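PDB 3CE2: putative peptidase from Chlamydophila abortus, which probably acts as a zinc-dependent oligopeptidase of the M3B metallopeptidase family, degrading small bioactive peptides. Local coordinates for residues A[30-36]-A[85-90]. Sequence-based numbering, arbitrary orientation.
Sequences YLNRKAW and KLYVYA
Y30, W36 and Y89 form an aromatic cluster where the start of helix 33-42 meets helix 66-96. Y30 turns its ring edge to the face of Y89 in a T-shaped pair, centroids 5.2 Å apart and planes at 84°, and its CB lies over the same ring in a CH-pi contact. The five-membered ring of W36 runs nearly parallel to the Y89 ring but is slid aside, with little overlap. Y89 reaches out beneath both, which lie on the same side of its ring; CG anti to the backbone N (chi1 179°) carries the phenol toward the 32-33 backbone. W36 NE1 gives a straight hydrogen bond to L86 O (3.0 Å, 169°), an acceptor almost in the indole plane; this carbonyl also takes the helical bond from A90 N. L86 CD2 makes a CH-pi contact over one face of the W36 pyrrole ring, 3.9 Å from its centroid, while A90 CB meets W36 CZ2 at 3.8 Å. N32 N-caps helix 33-42, its OD1 accepting from A35 N. Y30 OH bonds to D39, and K85 NZ to L29 O. Helix 101-120 packs alongside, where R33 forms a salt bridge with D106, W36 touches D106 and L86 meets I110.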
# COMPACT_ATOMS: atom_id res chain seq x y z
N TYR A 30 17.91 20.50 -8.96
CA TYR A 30 19.11 21.27 -8.78
C TYR A 30 20.06 21.01 -9.91
O TYR A 30 20.28 19.86 -10.31
CB TYR A 30 19.76 20.91 -7.46
CG TYR A 30 18.92 21.34 -6.28
CD1 TYR A 30 18.94 22.65 -5.83
CD2 TYR A 30 18.09 20.43 -5.65
CE1 TYR A 30 18.16 23.04 -4.76
CE2 TYR A 30 17.31 20.80 -4.58
CZ TYR A 30 17.34 22.10 -4.14
OH TYR A 30 16.56 22.46 -3.06
N LEU A 31 20.64 22.08 -10.44
CA LEU A 31 21.66 21.98 -11.48
C LEU A 31 22.71 20.92 -11.16
O LEU A 31 23.05 20.11 -12.01
CB LEU A 31 22.33 23.35 -11.71
CG LEU A 31 21.49 24.33 -12.54
CD1 LEU A 31 22.14 25.72 -12.58
CD2 LEU A 31 21.23 23.76 -13.96
N ASN A 32 23.21 20.94 -9.93
CA ASN A 32 24.27 20.05 -9.49
C ASN A 32 24.33 20.10 -7.99
O ASN A 32 23.69 20.96 -7.36
CB ASN A 32 25.61 20.54 -10.03
CG ASN A 32 25.79 22.04 -9.83
OD1 ASN A 32 25.71 22.57 -8.70
ND2 ASN A 32 26.01 22.74 -10.93
N ARG A 33 25.12 19.21 -7.42
CA ARG A 33 25.17 19.13 -5.98
C ARG A 33 25.53 20.46 -5.34
O ARG A 33 25.03 20.79 -4.27
CB ARG A 33 26.13 18.04 -5.51
CG ARG A 33 26.68 18.37 -4.13
CD ARG A 33 27.23 17.18 -3.43
NE ARG A 33 27.18 17.32 -1.98
CZ ARG A 33 27.83 18.26 -1.30
NH1 ARG A 33 28.54 19.17 -1.95
NH2 ARG A 33 27.74 18.30 0.02
N LYS A 34 26.40 21.24 -5.99
CA LYS A 34 26.84 22.51 -5.39
C LYS A 34 25.63 23.37 -5.01
O LYS A 34 25.54 23.83 -3.88
CB LYS A 34 27.81 23.28 -6.30
CG LYS A 34 28.86 24.10 -5.51
CD LYS A 34 29.56 25.19 -6.33
CE LYS A 34 28.71 26.46 -6.43
NZ LYS A 34 27.98 26.74 -5.14
N ALA A 35 24.72 23.55 -5.97
CA ALA A 35 23.44 24.26 -5.76
C ALA A 35 22.57 23.65 -4.67
O ALA A 35 22.04 24.36 -3.82
CB ALA A 35 22.67 24.33 -7.06
N TRP A 36 22.41 22.32 -4.72
CA TRP A 36 21.74 21.56 -3.67
C TRP A 36 22.33 21.90 -2.32
O TRP A 36 21.62 22.15 -1.35
CB TRP A 36 21.91 20.05 -3.89
CG TRP A 36 21.24 19.26 -2.79
CD1 TRP A 36 19.94 18.86 -2.77
CD2 TRP A 36 21.81 18.83 -1.55
NE1 TRP A 36 19.67 18.21 -1.60
CE2 TRP A 36 20.80 18.17 -0.83
CE3 TRP A 36 23.09 18.93 -0.99
CZ2 TRP A 36 21.02 17.60 0.43
CZ3 TRP A 36 23.29 18.37 0.28
CH2 TRP A 36 22.27 17.72 0.97
N LYS A 85 11.91 19.11 -1.41
CA LYS A 85 12.68 19.26 -2.63
C LYS A 85 14.12 18.77 -2.37
O LYS A 85 14.68 18.02 -3.15
CB LYS A 85 12.65 20.73 -3.05
CG LYS A 85 13.29 21.10 -4.37
CD LYS A 85 12.98 22.57 -4.64
CE LYS A 85 13.91 23.19 -5.69
NZ LYS A 85 13.59 22.77 -7.09
N LEU A 86 14.70 19.20 -1.26
CA LEU A 86 16.08 18.85 -0.96
C LEU A 86 16.14 17.38 -0.62
O LEU A 86 17.12 16.69 -0.94
CB LEU A 86 16.58 19.63 0.24
CG LEU A 86 16.84 21.12 0.08
CD1 LEU A 86 16.90 21.75 1.48
CD2 LEU A 86 18.11 21.36 -0.73
N TYR A 87 15.11 16.87 0.04
CA TYR A 87 15.14 15.47 0.38
C TYR A 87 15.15 14.60 -0.86
O TYR A 87 15.98 13.71 -1.02
CB TYR A 87 13.94 15.12 1.22
CG TYR A 87 14.02 13.71 1.70
CD1 TYR A 87 14.65 13.41 2.92
CD2 TYR A 87 13.51 12.66 0.93
CE1 TYR A 87 14.73 12.11 3.38
CE2 TYR A 87 13.60 11.35 1.37
CZ TYR A 87 14.21 11.08 2.60
OH TYR A 87 14.30 9.80 3.04
N VAL A 88 14.19 14.86 -1.73
CA VAL A 88 13.99 14.07 -2.89
C VAL A 88 15.27 14.05 -3.69
O VAL A 88 15.71 13.00 -4.14
CB VAL A 88 12.79 14.64 -3.69
CG1 VAL A 88 12.81 14.14 -5.12
CG2 VAL A 88 11.47 14.26 -2.98
N TYR A 89 15.88 15.22 -3.83
CA TYR A 89 17.12 15.31 -4.61
C TYR A 89 18.23 14.45 -4.02
O TYR A 89 18.90 13.73 -4.75
CB TYR A 89 17.60 16.75 -4.69
CG TYR A 89 18.88 16.87 -5.47
CD1 TYR A 89 18.84 17.08 -6.84
CD2 TYR A 89 20.12 16.73 -4.86
CE1 TYR A 89 19.98 17.18 -7.57
CE2 TYR A 89 21.29 16.81 -5.59
CZ TYR A 89 21.20 17.04 -6.95
OH TYR A 89 22.33 17.15 -7.73
N ALA A 90 18.44 14.54 -2.71
CA ALA A 90 19.47 13.75 -2.03
C ALA A 90 19.19 12.23 -2.10
O ALA A 90 20.07 11.42 -2.43
CB ALA A 90 19.61 14.20 -0.60